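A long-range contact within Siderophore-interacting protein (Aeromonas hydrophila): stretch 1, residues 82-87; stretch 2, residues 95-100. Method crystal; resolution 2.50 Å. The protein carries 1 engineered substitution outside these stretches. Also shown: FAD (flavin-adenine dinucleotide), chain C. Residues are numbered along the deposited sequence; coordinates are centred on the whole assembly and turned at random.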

ATOM      1  N   THR A  82     -17.660  -9.567  -6.221  1.00 17.69           N
ATOM      2  CA  THR A  82     -16.709  -8.493  -5.973  1.00 16.12           C
ATOM      3  C   THR A  82     -16.016  -8.685  -4.631  1.00 14.33           C
ATOM      4  O   THR A  82     -16.670  -8.960  -3.623  1.00 14.61           O
ATOM      5  CB  THR A  82     -17.402  -7.139  -6.002  1.00 18.53           C
ATOM      6  OG1 THR A  82     -18.069  -7.002  -7.257  1.00 17.62           O
ATOM      7  CG2 THR A  82     -16.352  -6.015  -5.867  1.00 18.59           C
ATOM      8  N   PHE A  83     -14.693  -8.532  -4.614  1.00 16.39           N
ATOM      9  CA  PHE A  83     -13.925  -8.674  -3.382  1.00 13.49           C
ATOM     10  C   PHE A  83     -12.800  -7.658  -3.386  1.00 12.71           C
ATOM     11  O   PHE A  83     -12.521  -7.007  -4.386  1.00 15.10           O
ATOM     12  CB  PHE A  83     -13.374 -10.106  -3.196  1.00 14.64           C
ATOM     13  CG  PHE A  83     -14.396 -11.053  -2.629  1.00 13.68           C
ATOM     14  CD1 PHE A  83     -15.362 -11.606  -3.448  1.00 12.92           C
ATOM     15  CD2 PHE A  83     -14.414 -11.344  -1.281  1.00 11.91           C
ATOM     16  CE1 PHE A  83     -16.303 -12.422  -2.951  1.00 13.52           C
ATOM     17  CE2 PHE A  83     -15.372 -12.146  -0.770  1.00 13.48           C
ATOM     18  CZ  PHE A  83     -16.324 -12.696  -1.609  1.00 13.82           C
ATOM     19  N   THR A  84     -12.177  -7.510  -2.237  1.00 14.41           N
ATOM     20  CA  THR A  84     -11.127  -6.542  -2.015  1.00  9.61           C
ATOM     21  C   THR A  84      -9.800  -7.281  -2.027  1.00 12.42           C
ATOM     22  O   THR A  84      -9.692  -8.361  -1.440  1.00 13.59           O
ATOM     23  CB  THR A  84     -11.351  -5.879  -0.661  1.00 15.44           C
ATOM     24  OG1 THR A  84     -12.658  -5.296  -0.659  1.00 11.88           O
ATOM     25  CG2 THR A  84     -10.250  -4.814  -0.329  1.00 12.97           C
ATOM     26  N   ILE A  85      -8.807  -6.729  -2.723  1.00 13.79           N
ATOM     27  CA  ILE A  85      -7.418  -7.150  -2.544  1.00 13.91           C
ATOM     28  C   ILE A  85      -6.969  -6.639  -1.182  1.00 10.51           C
ATOM     29  O   ILE A  85      -6.713  -5.444  -1.033  1.00 13.41           O
ATOM     30  CB  ILE A  85      -6.504  -6.599  -3.644  1.00 13.96           C
ATOM     31  CG1 ILE A  85      -6.918  -7.122  -5.018  1.00 17.49           C
ATOM     32  CG2 ILE A  85      -5.077  -6.944  -3.318  1.00 11.99           C
ATOM     33  CD1 ILE A  85      -6.104  -6.534  -6.171  1.00 19.52           C
ATOM     34  N   ARG A  86      -6.883  -7.535  -0.189  1.00 12.43           N
ATOM     35  CA  ARG A  86      -6.450  -7.145   1.158  1.00 13.86           C
ATOM     36  C   ARG A  86      -4.970  -6.774   1.189  1.00 15.48           C
ATOM     37  O   ARG A  86      -4.610  -5.735   1.750  1.00 20.91           O
ATOM     38  CB  ARG A  86      -6.733  -8.266   2.166  1.00 15.80           C
ATOM     39  CG  ARG A  86      -6.143  -8.045   3.563  1.00 17.46           C
ATOM     40  CD  ARG A  86      -6.861  -6.924   4.305  1.00 17.17           C
ATOM     41  NE  ARG A  86      -6.251  -6.589   5.583  1.00 17.14           N
ATOM     42  CZ  ARG A  86      -5.152  -5.849   5.697  1.00 24.75           C
ATOM     43  NH1 ARG A  86      -4.543  -5.410   4.585  1.00 20.37           N
ATOM     44  NH2 ARG A  86      -4.651  -5.566   6.908  1.00 18.51           N
ATOM     45  N   ALA A  87      -4.092  -7.594   0.600  1.00 15.88           N
ATOM     46  CA  ALA A  87      -2.692  -7.199   0.438  1.00 17.12           C
ATOM     47  C   ALA A  87      -2.119  -7.841  -0.820  1.00 17.13           C
ATOM     48  O   ALA A  87      -2.636  -8.839  -1.310  1.00 16.59           O
ATOM     49  CB  ALA A  87      -1.845  -7.582   1.660  1.00 12.99           C
ATOM     50  N   LEU A  95      -1.119 -12.794  -3.221  1.00 19.66           N
ATOM     51  CA  LEU A  95      -2.251 -11.883  -3.188  1.00 19.21           C
ATOM     52  C   LEU A  95      -3.239 -12.376  -2.138  1.00 15.43           C
ATOM     53  O   LEU A  95      -3.666 -13.523  -2.203  1.00 16.50           O
ATOM     54  CB  LEU A  95      -2.919 -11.803  -4.573  1.00 21.59           C
ATOM     55  CG  LEU A  95      -3.974 -10.695  -4.657  1.00 16.65           C
ATOM     56  CD1 LEU A  95      -3.804  -9.896  -5.905  1.00 18.15           C
ATOM     57  CD2 LEU A  95      -5.381 -11.280  -4.545  1.00 13.11           C
ATOM     58  N   ASP A  96      -3.619 -11.523  -1.184  1.00 16.06           N
ATOM     59  CA  ASP A  96      -4.483 -11.886  -0.058  1.00 16.30           C
ATOM     60  C   ASP A  96      -5.905 -11.390  -0.261  1.00 10.63           C
ATOM     61  O   ASP A  96      -6.129 -10.199  -0.473  1.00 12.56           O
ATOM     62  CB  ASP A  96      -3.969 -11.263   1.250  1.00 17.70           C
ATOM     63  CG  ASP A  96      -2.770 -11.975   1.796  1.00 23.30           C
ATOM     64  OD1 ASP A  96      -2.521 -13.114   1.344  1.00 16.65           O
ATOM     65  OD2 ASP A  96      -2.073 -11.396   2.672  1.00 31.63           O
ATOM     66  N   ILE A  97      -6.875 -12.279  -0.136  1.00 10.77           N
ATOM     67  CA  ILE A  97      -8.273 -11.873  -0.088  1.00 11.86           C
ATOM     68  C   ILE A  97      -8.876 -12.353   1.221  1.00 12.64           C
ATOM     69  O   ILE A  97      -8.730 -13.534   1.561  1.00 10.91           O
ATOM     70  CB  ILE A  97      -9.065 -12.440  -1.270  1.00 10.61           C
ATOM     71  CG1 ILE A  97      -8.401 -12.027  -2.572  1.00 10.33           C
ATOM     72  CG2 ILE A  97     -10.481 -11.916  -1.211  1.00 11.50           C
ATOM     73  CD1 ILE A  97      -9.002 -12.774  -3.807  1.00 13.02           C
ATOM     74  N   ASP A  98      -9.575 -11.453   1.941  1.00 10.75           N
ATOM     75  CA  ASP A  98     -10.223 -11.786   3.216  1.00  9.84           C
ATOM     76  C   ASP A  98     -11.735 -11.985   3.052  1.00 13.65           C
ATOM     77  O   ASP A  98     -12.459 -11.046   2.685  1.00 14.91           O
ATOM     78  CB  ASP A  98      -9.991 -10.696   4.257  1.00 11.60           C
ATOM     79  CG  ASP A  98      -8.547 -10.603   4.738  1.00 21.21           C
ATOM     80  OD1 ASP A  98      -7.678 -11.429   4.344  1.00 18.00           O
ATOM     81  OD2 ASP A  98      -8.288  -9.673   5.547  1.00 22.24           O
ATOM     82  N   PHE A  99     -12.216 -13.180   3.393  1.00 12.88           N
ATOM     83  CA  PHE A  99     -13.614 -13.585   3.226  1.00 14.09           C
ATOM     84  C   PHE A  99     -14.381 -13.454   4.543  1.00 10.79           C
ATOM     85  O   PHE A  99     -13.983 -14.051   5.553  1.00 11.11           O
ATOM     86  CB  PHE A  99     -13.676 -15.040   2.727  1.00 10.75           C
ATOM     87  CG  PHE A  99     -13.372 -15.185   1.270  1.00 12.80           C
ATOM     88  CD1 PHE A  99     -12.055 -15.097   0.803  1.00 15.04           C
ATOM     89  CD2 PHE A  99     -14.393 -15.374   0.346  1.00 15.38           C
ATOM     90  CE1 PHE A  99     -11.772 -15.195  -0.553  1.00 12.40           C
ATOM     91  CE2 PHE A  99     -14.108 -15.481  -1.013  1.00  9.72           C
ATOM     92  CZ  PHE A  99     -12.803 -15.396  -1.457  1.00 12.19           C
ATOM     93  N   ALA A 100     -15.484 -12.694   4.533  1.00  9.77           N
ATOM     94  CA  ALA A 100     -16.391 -12.637   5.688  1.00 12.45           C
ATOM     95  C   ALA A 100     -17.233 -13.911   5.703  1.00 13.34           C
ATOM     96  O   ALA A 100     -18.193 -14.040   4.946  1.00 19.08           O
ATOM     97  CB  ALA A 100     -17.278 -11.393   5.645  1.00  7.99           C
TER
HETATM   98  PA  FAD C 301     -24.299 -14.554  -2.164  1.00 13.84           P
HETATM   99  O1A FAD C 301     -24.444 -15.730  -3.076  1.00 21.17           O
HETATM  100  O2A FAD C 301     -24.111 -13.194  -2.849  1.00 13.73           O
HETATM  101  O5B FAD C 301     -25.560 -14.308  -1.174  1.00 23.40           O
HETATM  102  C5B FAD C 301     -26.157 -15.386  -0.422  1.00 18.13           C
HETATM  103  C4B FAD C 301     -26.911 -14.885   0.793  1.00 20.30           C
HETATM  104  O4B FAD C 301     -25.988 -14.590   1.866  1.00 27.23           O
HETATM  105  C3B FAD C 301     -27.757 -13.625   0.624  1.00 25.75           C
HETATM  106  O3B FAD C 301     -28.934 -13.716   1.424  1.00 26.83           O
HETATM  107  C2B FAD C 301     -26.813 -12.514   1.107  1.00 23.87           C
HETATM  108  O2B FAD C 301     -27.460 -11.358   1.635  1.00 20.74           O
HETATM  109  C1B FAD C 301     -26.054 -13.219   2.226  1.00 20.86           C
HETATM  110  N9A FAD C 301     -24.693 -12.762   2.362  1.00 19.84           N
HETATM  111  C8A FAD C 301     -23.818 -12.469   1.346  1.00 20.47           C
HETATM  112  N7A FAD C 301     -22.624 -12.109   1.757  1.00 19.11           N
HETATM  113  C5A FAD C 301     -22.721 -12.184   3.140  1.00 20.24           C
HETATM  114  C6A FAD C 301     -21.796 -11.930   4.168  1.00 19.81           C
HETATM  115  N6A FAD C 301     -20.531 -11.567   3.946  1.00 14.34           N
HETATM  116  N1A FAD C 301     -22.217 -12.088   5.449  1.00 20.93           N
HETATM  117  C2A FAD C 301     -23.481 -12.467   5.667  1.00 22.86           C
HETATM  118  N3A FAD C 301     -24.439 -12.746   4.774  1.00 25.42           N
HETATM  119  C4A FAD C 301     -23.990 -12.589   3.525  1.00 19.38           C
HETATM  120  N1  FAD C 301     -17.060  -9.391   0.876  1.00 10.72           N
HETATM  121  C2  FAD C 301     -16.059 -10.008   1.571  1.00 13.28           C
HETATM  122  O2  FAD C 301     -16.272 -10.985   2.292  1.00 13.02           O
HETATM  123  N3  FAD C 301     -14.762  -9.527   1.488  1.00 13.53           N
HETATM  124  C4  FAD C 301     -14.344  -8.448   0.748  1.00 14.20           C
HETATM  125  O4  FAD C 301     -13.157  -8.120   0.747  1.00 13.07           O
HETATM  126  C4X FAD C 301     -15.410  -7.805  -0.001  1.00 15.22           C
HETATM  127  N5  FAD C 301     -15.100  -6.756  -0.755  1.00 13.46           N
HETATM  128  C5X FAD C 301     -16.112  -6.147  -1.454  1.00 11.97           C
HETATM  129  C6  FAD C 301     -15.809  -5.034  -2.227  1.00 10.76           C
HETATM  130  C7  FAD C 301     -16.799  -4.361  -2.938  1.00 13.60           C
HETATM  131  C7M FAD C 301     -16.419  -3.172  -3.784  1.00 12.29           C
HETATM  132  C8  FAD C 301     -18.124  -4.835  -2.899  1.00 15.68           C
HETATM  133  C8M FAD C 301     -19.220  -4.163  -3.690  1.00 13.78           C
HETATM  134  C9  FAD C 301     -18.427  -5.960  -2.138  1.00 13.08           C
HETATM  135  C9A FAD C 301     -17.439  -6.611  -1.410  1.00 11.46           C
HETATM  136  N10 FAD C 301     -17.733  -7.726  -0.599  1.00 13.34           N
HETATM  137  C10 FAD C 301     -16.739  -8.345   0.133  1.00 12.55           C
HETATM  138  C1' FAD C 301     -19.116  -8.227  -0.492  1.00 16.35           C
HETATM  139  C2' FAD C 301     -19.357  -9.571  -1.183  1.00 15.71           C
HETATM  140  O2' FAD C 301     -19.345  -9.444  -2.608  1.00 10.66           O
HETATM  141  C3' FAD C 301     -20.714 -10.112  -0.725  1.00 17.04           C
HETATM  142  O3' FAD C 301     -20.589 -10.552   0.625  1.00 14.55           O
HETATM  143  C4' FAD C 301     -21.265 -11.255  -1.575  1.00 16.29           C
HETATM  144  O4' FAD C 301     -22.690 -11.275  -1.443  1.00 18.02           O
HETATM  145  C5' FAD C 301     -20.654 -12.583  -1.180  1.00 14.97           C
HETATM  146  O5' FAD C 301     -21.073 -13.592  -2.117  1.00 18.37           O
HETATM  147  P   FAD C 301     -21.545 -15.019  -1.633  1.00 15.31           P
HETATM  148  O1P FAD C 301     -21.526 -15.908  -2.883  1.00 19.47           O
HETATM  149  O2P FAD C 301     -20.760 -15.514  -0.504  1.00 16.45           O
HETATM  150  O3P FAD C 301     -23.061 -14.773  -1.188  1.00 18.31           O
HETATM  151  O   HOH W   1     -10.488  -8.803   0.856  1.00 12.94           O
HETATM  152  O   HOH W   2      -8.671  -7.313   6.998  1.00 26.57           O

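The two stretches are joined edge to edge at one end and diverge at the other, where a flavin lies in the opening, bonded to both backbones. Around A87 and D96 they pair as strands; toward T82 and A100 they splay, the strand axes running at 117° to each other, and the isoalloxazine of FAD occupies the space between them. D98 O accepts a hydrogen bond from FAD N3 at 3.0 Å, and A100 N donates to FAD O2 at 2.9 Å, so the pyrimidine edge of the flavin meets stretch 2 much as a neighbouring strand would. From stretch 1, T84 N donates to FAD O4 at 3.2 Å. The threonine hydroxyl adds a side-chain donor, T84 OG1 lying 2.8 Å from FAD N5, a bond that a purely apolar residue could not supply.

Where the gap begins, water 1 completes the link. Water 1 donates to T84 O at 2.5 Å and to FAD O4 at 2.8 Å, and accepts from D98 N at 3.0 Å, thereby satisfying two backbone groups too far apart to bond directly.

At the paired end, A87 and D96 form an antiparallel bridge. D96 N donates to A87 O at 2.9 Å and in an almost straight line. The return bond is less regular: D96 O takes its shorter bond from R86 N, at 2.8 Å, while A87 N reaches D96 O only weakly, at 3.5 Å. One carbonyl thus receives two successive amides. A87 O also lies 3.6 Å from L95 CA, a CA-H...O contact of the kind common between adjacent strands. The side chains of A87 and D96 lie on the same face of the sheet, with A87 CB 4.0 Å from D96 OD2; the small methyl sits beside the carboxylate without making a polar demand of its own, and the carboxylate oxygens find hydrogen bonds just outside the stretches.

Next to this bridge, R86 points toward stretch 2 and its side chain, bent at chi2 (70°, p), passes D98. Opposite charges favour the approach, but the salt bridge is long, with R86 NE 3.7 Å from D98 OD2. Water 2 reinforces it, accepting from R86 NE at 2.9 Å and donating to D98 OD2 at 2.8 Å. The aliphatic part of the arginine takes part as well, R86 CD coming within 3.3 Å of D98 OD2.

Most of the remaining side-chain contacts are apolar. F83 points toward stretch 2 and fits between cofactor and protein: FAD C10 lies over one face of its ring and F99 CZ over the opposite face. A flat, polarizable ring suits such a slot, since both broad surfaces can be used. The two phenylalanine rings meet obliquely, their planes at 34°, with F83 CE2 3.6 Å from F99 CD2. The branched side chain of I97 adds a methyl against the base of F83, I97 CG2 being 3.9 Å from F83 CB. Farther along, I85 CD1 and L95 CD1 touch at 4.1 Å, two apolar branched side chains whose ends meet although both CA-to-CB bonds point sideways.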